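Local coordinates for protein DNA alpha-glucosyltransferase (Enterobacteria phage T4, PDB 1XV5) that is a phage glycosyltransferase of the GT-B fold class, built on two facing Rossmann-like domains, and holds uridine-5'-diphosphate in this structure, at residues A[47-51]-A[52-56]; A[127-130]-A[131-135]. All blocks are in the same frame, centred on the assembly; numbering follows the deposited sequence.

Contact 1: A[47-51]-A[52-56]; sequences RTSSH and DHKSF. With UDP (uridine-5'-diphosphate), chain C.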
loop_
_atom_site.group_PDB
_atom_site.type_symbol
_atom_site.label_atom_id
_atom_site.label_comp_id
_atom_site.label_asym_id
_atom_site.label_seq_id
_atom_site.Cartn_x
_atom_site.Cartn_y
_atom_site.Cartn_z
ATOM N N ARG A 47 8.354 8.509 -7.902
ATOM C CA ARG A 47 8.554 8.401 -6.459
ATOM C C ARG A 47 9.673 7.458 -6.030
ATOM O O ARG A 47 9.621 6.889 -4.942
ATOM C CB ARG A 47 7.248 7.961 -5.793
ATOM C CG ARG A 47 6.018 8.715 -6.283
ATOM C CD ARG A 47 4.749 8.233 -5.582
ATOM N NE ARG A 47 3.560 8.476 -6.399
ATOM C CZ ARG A 47 2.612 9.365 -6.119
ATOM N NH1 ARG A 47 2.692 10.116 -5.028
ATOM N NH2 ARG A 47 1.582 9.508 -6.940
ATOM N N THR A 48 10.692 7.299 -6.862
ATOM C CA THR A 48 11.776 6.398 -6.500
ATOM C C THR A 48 12.463 6.799 -5.194
ATOM O O THR A 48 13.092 5.970 -4.547
ATOM C CB THR A 48 12.834 6.312 -7.611
ATOM O OG1 THR A 48 13.731 5.231 -7.324
ATOM C CG2 THR A 48 13.621 7.604 -7.698
ATOM N N SER A 49 12.331 8.062 -4.799
ATOM C CA SER A 49 12.961 8.542 -3.570
ATOM C C SER A 49 12.022 8.635 -2.371
ATOM O O SER A 49 12.429 9.070 -1.296
ATOM C CB SER A 49 13.602 9.913 -3.809
ATOM O OG SER A 49 14.699 9.811 -4.700
ATOM N N SER A 50 10.773 8.220 -2.545
ATOM C CA SER A 50 9.812 8.294 -1.451
ATOM C C SER A 50 10.209 7.443 -0.248
ATOM O O SER A 50 9.983 7.836 0.899
ATOM C CB SER A 50 8.424 7.889 -1.944
ATOM O OG SER A 50 7.912 8.866 -2.835
ATOM N N HIS A 51 10.801 6.282 -0.505
ATOM C CA HIS A 51 11.224 5.398 0.576
ATOM C C HIS A 51 12.737 5.238 0.573
ATOM O O HIS A 51 13.375 5.328 -0.472
ATOM C CB HIS A 51 10.566 4.021 0.441
ATOM C CG HIS A 51 9.069 4.059 0.465
ATOM N ND1 HIS A 51 8.309 4.221 -0.672
ATOM C CD2 HIS A 51 8.193 3.973 1.494
ATOM C CE1 HIS A 51 7.027 4.231 -0.345
ATOM N NE2 HIS A 51 6.931 4.084 0.964
ATOM N N ASP A 52 13.309 4.997 1.747
ATOM C CA ASP A 52 14.751 4.829 1.859
ATOM C C ASP A 52 15.164 3.436 1.403
ATOM O O ASP A 52 14.718 2.432 1.962
ATOM C CB ASP A 52 15.199 5.044 3.302
ATOM C CG ASP A 52 16.698 4.950 3.456
ATOM O OD1 ASP A 52 17.406 5.802 2.877
ATOM O OD2 ASP A 52 17.169 4.020 4.147
ATOM N N HIS A 53 16.026 3.371 0.393
ATOM C CA HIS A 53 16.465 2.080 -0.123
ATOM C C HIS A 53 17.804 2.165 -0.850
ATOM O O HIS A 53 18.513 1.166 -0.987
ATOM C CB HIS A 53 15.441 1.546 -1.119
ATOM C CG HIS A 53 15.408 2.317 -2.402
ATOM N ND1 HIS A 53 14.657 3.460 -2.567
ATOM C CD2 HIS A 53 16.087 2.142 -3.560
ATOM C CE1 HIS A 53 14.874 3.956 -3.772
ATOM N NE2 HIS A 53 15.738 3.175 -4.395
ATOM N N LYS A 54 18.128 3.356 -1.335
ATOM C CA LYS A 54 19.345 3.574 -2.107
ATOM C C LYS A 54 20.643 2.975 -1.573
ATOM O O LYS A 54 21.524 2.620 -2.356
ATOM C CB LYS A 54 19.532 5.072 -2.349
ATOM C CG LYS A 54 18.442 5.691 -3.215
ATOM C CD LYS A 54 18.559 7.205 -3.255
ATOM C CE LYS A 54 17.392 7.834 -4.004
ATOM N NZ LYS A 54 17.372 9.319 -3.848
ATOM N N SER A 55 20.765 2.841 -0.257
ATOM C CA SER A 55 21.989 2.302 0.328
ATOM C C SER A 55 22.139 0.785 0.228
ATOM O O SER A 55 23.195 0.245 0.563
ATOM C CB SER A 55 22.099 2.718 1.799
ATOM O OG SER A 55 21.136 2.047 2.592
ATOM N N PHE A 56 21.099 0.092 -0.225
ATOM C CA PHE A 56 21.177 -1.361 -0.334
ATOM C C PHE A 56 20.481 -1.963 -1.554
ATOM O O PHE A 56 20.795 -3.084 -1.952
ATOM C CB PHE A 56 20.616 -2.018 0.934
ATOM C CG PHE A 56 19.220 -1.575 1.280
ATOM C CD1 PHE A 56 19.009 -0.523 2.167
ATOM C CD2 PHE A 56 18.116 -2.191 0.697
ATOM C CE1 PHE A 56 17.718 -0.088 2.469
ATOM C CE2 PHE A 56 16.822 -1.762 0.992
ATOM C CZ PHE A 56 16.623 -0.709 1.880
HETATM N N1 UDP C . 3.831 6.946 -0.429
HETATM C C2 UDP C . 4.920 7.788 -0.325
HETATM N N3 UDP C . 4.858 8.912 -1.110
HETATM C C4 UDP C . 3.831 9.273 -1.964
HETATM C C5 UDP C . 2.736 8.353 -2.004
HETATM C C6 UDP C . 2.774 7.246 -1.255
HETATM O O2 UDP C . 5.863 7.560 0.414
HETATM O O4 UDP C . 3.917 10.318 -2.606
HETATM C "C1'" UDP C . 3.848 5.715 0.368
HETATM C "C2'" UDP C . 2.698 5.579 1.360
HETATM O "O2'" UDP C . 2.951 6.318 2.537
HETATM C "C3'" UDP C . 2.692 4.069 1.556
HETATM C "C4'" UDP C . 2.933 3.573 0.132
HETATM O "O4'" UDP C . 3.702 4.623 -0.513
HETATM O "O3'" UDP C . 3.787 3.697 2.394
HETATM C "C5'" UDP C . 1.677 3.303 -0.674
HETATM O "O5'" UDP C . 1.118 2.052 -0.289
HETATM P PA UDP C . -0.443 1.844 -0.038
HETATM O O1A UDP C . -0.596 0.423 0.337
HETATM O O2A UDP C . -0.924 2.897 0.895
HETATM O O3A UDP C . -1.163 2.119 -1.482
HETATM P PB UDP C . -0.665 1.854 -3.020
HETATM O O1B UDP C . -1.873 1.477 -3.799
HETATM O O2B UDP C . 0.133 3.025 -3.448
HETATM O O3B UDP C . 0.288 0.588 -2.918
#
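His53 turns its imidazole back to the preceding residues, and its ND1 donates to His51 O over 3.1 Å with an N-H...O angle of 155°. The donor stands 41° above the carbonyl plane. With chi1 at 70°, CG sits between the backbone N and the carbonyl carbon, which swings the ring back toward residues 48-51. Arg47 to Ser50 form a type I turn, closed by Ser50 N to Arg47 O, and His51 follows it.

The well-packed side holds uridine-5'-diphosphate. Arg47 NH1 donates to O4 of the uracil at 2.7 Å, with O4 at the guanidinium edge and near its plane. His51 presents its ring edge to the ribose: CE1 lies 3.4 Å from O4', and NE2 makes a weak bond to O3'. Ser50 CB comes within 3.5 Å of O2, while its OG is taken by Tyr276 O.

The outer side is looser. Lys54, extended beyond CG, reaches back to give NZ to Ser49 OG at 2.8 Å.

This loop joins strand 34-40 to strand 58-60 and, as in GT-B folds, lines the interdomain nucleotide cleft. His51 and Phe56 pack on helix 17-30, while Arg47 pairs with Glu236 and also bonds Gly234 O, both just beyond strand 229-233 of the other domain.

Contact 2: A[127-130]-A[131-135]; sequences GLEE and TVRRA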
loop_
_atom_site.group_PDB
_atom_site.type_symbol
_atom_site.label_atom_id
_atom_site.label_comp_id
_atom_site.label_asym_id
_atom_site.label_seq_id
_atom_site.Cartn_x
_atom_site.Cartn_y
_atom_site.Cartn_z
ATOM N N GLY A 127 4.101 -10.867 -18.793
ATOM C CA GLY A 127 4.747 -12.032 -18.219
ATOM C C GLY A 127 4.210 -12.479 -16.871
ATOM O O GLY A 127 4.858 -13.260 -16.176
ATOM N N LEU A 128 3.032 -11.997 -16.490
ATOM C CA LEU A 128 2.455 -12.394 -15.209
ATOM C C LEU A 128 2.058 -13.869 -15.233
ATOM O O LEU A 128 2.229 -14.583 -14.245
ATOM C CB LEU A 128 1.228 -11.539 -14.881
ATOM C CG LEU A 128 0.586 -11.829 -13.518
ATOM C CD1 LEU A 128 1.628 -11.677 -12.416
ATOM C CD2 LEU A 128 -0.578 -10.879 -13.289
ATOM N N GLU A 129 1.529 -14.323 -16.366
ATOM C CA GLU A 129 1.119 -15.715 -16.501
ATOM C C GLU A 129 2.308 -16.647 -16.318
ATOM O O GLU A 129 2.223 -17.636 -15.592
ATOM C CB GLU A 129 0.477 -15.968 -17.871
ATOM C CG GLU A 129 0.021 -17.411 -18.060
ATOM C CD GLU A 129 -0.645 -17.671 -19.402
ATOM O OE1 GLU A 129 -1.104 -18.813 -19.616
ATOM O OE2 GLU A 129 -0.713 -16.745 -20.239
ATOM N N GLU A 130 3.417 -16.327 -16.979
ATOM C CA GLU A 130 4.621 -17.144 -16.884
ATOM C C GLU A 130 5.164 -17.130 -15.463
ATOM O O GLU A 130 5.713 -18.119 -14.982
ATOM C CB GLU A 130 5.692 -16.636 -17.854
ATOM C CG GLU A 130 5.366 -16.894 -19.318
ATOM C CD GLU A 130 4.576 -15.775 -19.969
ATOM O OE1 GLU A 130 3.792 -15.097 -19.273
ATOM O OE2 GLU A 130 4.735 -15.582 -21.191
ATOM N N THR A 131 5.002 -15.996 -14.795
ATOM C CA THR A 131 5.467 -15.844 -13.427
ATOM C C THR A 131 4.643 -16.745 -12.514
ATOM O O THR A 131 5.183 -17.443 -11.650
ATOM C CB THR A 131 5.323 -14.381 -12.964
ATOM O OG1 THR A 131 6.052 -13.528 -13.857
ATOM C CG2 THR A 131 5.862 -14.211 -11.549
ATOM N N VAL A 132 3.332 -16.726 -12.717
ATOM C CA VAL A 132 2.417 -17.535 -11.924
ATOM C C VAL A 132 2.668 -19.031 -12.118
ATOM O O VAL A 132 2.605 -19.805 -11.163
ATOM C CB VAL A 132 0.945 -17.218 -12.287
ATOM C CG1 VAL A 132 0.006 -18.207 -11.610
ATOM C CG2 VAL A 132 0.606 -15.795 -11.858
ATOM N N ARG A 133 2.967 -19.434 -13.348
ATOM C CA ARG A 133 3.207 -20.843 -13.636
ATOM C C ARG A 133 4.490 -21.386 -13.006
ATOM O O ARG A 133 4.592 -22.581 -12.729
ATOM C CB ARG A 133 3.223 -21.072 -15.149
ATOM C CG ARG A 133 1.876 -20.807 -15.808
ATOM C CD ARG A 133 1.915 -21.039 -17.312
ATOM N NE ARG A 133 0.619 -20.770 -17.933
ATOM C CZ ARG A 133 -0.463 -21.524 -17.769
ATOM N NH1 ARG A 133 -0.413 -22.606 -17.003
ATOM N NH2 ARG A 133 -1.600 -21.191 -18.365
ATOM N N ARG A 134 5.463 -20.512 -12.775
ATOM C CA ARG A 134 6.724 -20.930 -12.170
ATOM C C ARG A 134 6.634 -20.905 -10.647
ATOM O O ARG A 134 7.357 -21.620 -9.957
ATOM C CB ARG A 134 7.864 -20.010 -12.620
ATOM C CG ARG A 134 9.188 -20.258 -11.897
ATOM C CD ARG A 134 9.719 -21.659 -12.166
ATOM N NE ARG A 134 10.952 -21.948 -11.433
ATOM C CZ ARG A 134 11.014 -22.238 -10.137
ATOM N NH1 ARG A 134 12.186 -22.486 -9.567
ATOM N NH2 ARG A 134 9.906 -22.287 -9.407
ATOM N N ALA A 135 5.733 -20.077 -10.134
ATOM C CA ALA A 135 5.559 -19.926 -8.697
ATOM C C ALA A 135 5.243 -21.214 -7.947
ATOM O O ALA A 135 4.452 -22.040 -8.399
ATOM C CB ALA A 135 4.471 -18.895 -8.417
#
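Glu129 and Arg133 lie one turn apart on the short alpha-helix 128-134, which belongs to the beta-alpha-beta connection between the parallel strands 109-114 and 137-140 of a Rossmann-like domain. Both side chains are extended and run alongside each other in the same direction. Arg133 turns its NE/NH2 edge to one carboxylate oxygen: NH2 lies 2.7 Å from Glu129 OE1, on the anti lone pair, and NE lies 3.1 Å from that same OE1. Because both nitrogens meet OE1, and the carboxylate and guanidinium planes are 47° apart, this is not the flat, two-oxygen form of salt bridge.

At the start of the helix, the N-cap Gly127 has a positive phi (76°), and its carbonyl oxygen takes two bonds from one threonine. Thr131 N and OG1 approach Gly127 O from opposite faces of the carbonyl plane, at 3.1 Å and 2.6 Å. Val132 N also bonds Leu128 O in the regular i to i+4 pattern of the helix, and Leu128 CD1 and Val132 CG2 are 4.3 Å apart.

Farther out, Leu128 and Val132 both pack on Trp155 of helix 146-155. Arg133 NH2 also bonds Trp155 O, and Tyr156 supplies a cation-pi contact, which together should limit the rotation of the guanidinium. Thr131 touches Val112 of strand 109-114 and Leu101 of helix 91-103, and its OG1 is also hydrogen-bonded to Tyr97 OH.

In the fold
Contacts 1 and 2 both hang on the seven-stranded parallel sheet that contains strand 3-8, but in different connections: 47-56 lies in the loop between strands 34-40 and 58-60, near one sheet edge, and 127-135 between 109-114 and 137-140. Their centres are 27 Å apart and they do not touch. Both are partly buried. Contact 1 has no regular helix or strand, and three of its buried residues, Arg47, Ser50 and His51, line the ligand pocket at the domain cleft, turned to a bound nucleotide. Contact 2 is far from that site and is helical, with repeated backbone bonds, an apolar pair against helix 146-155 and a salt bridge on its outer flank.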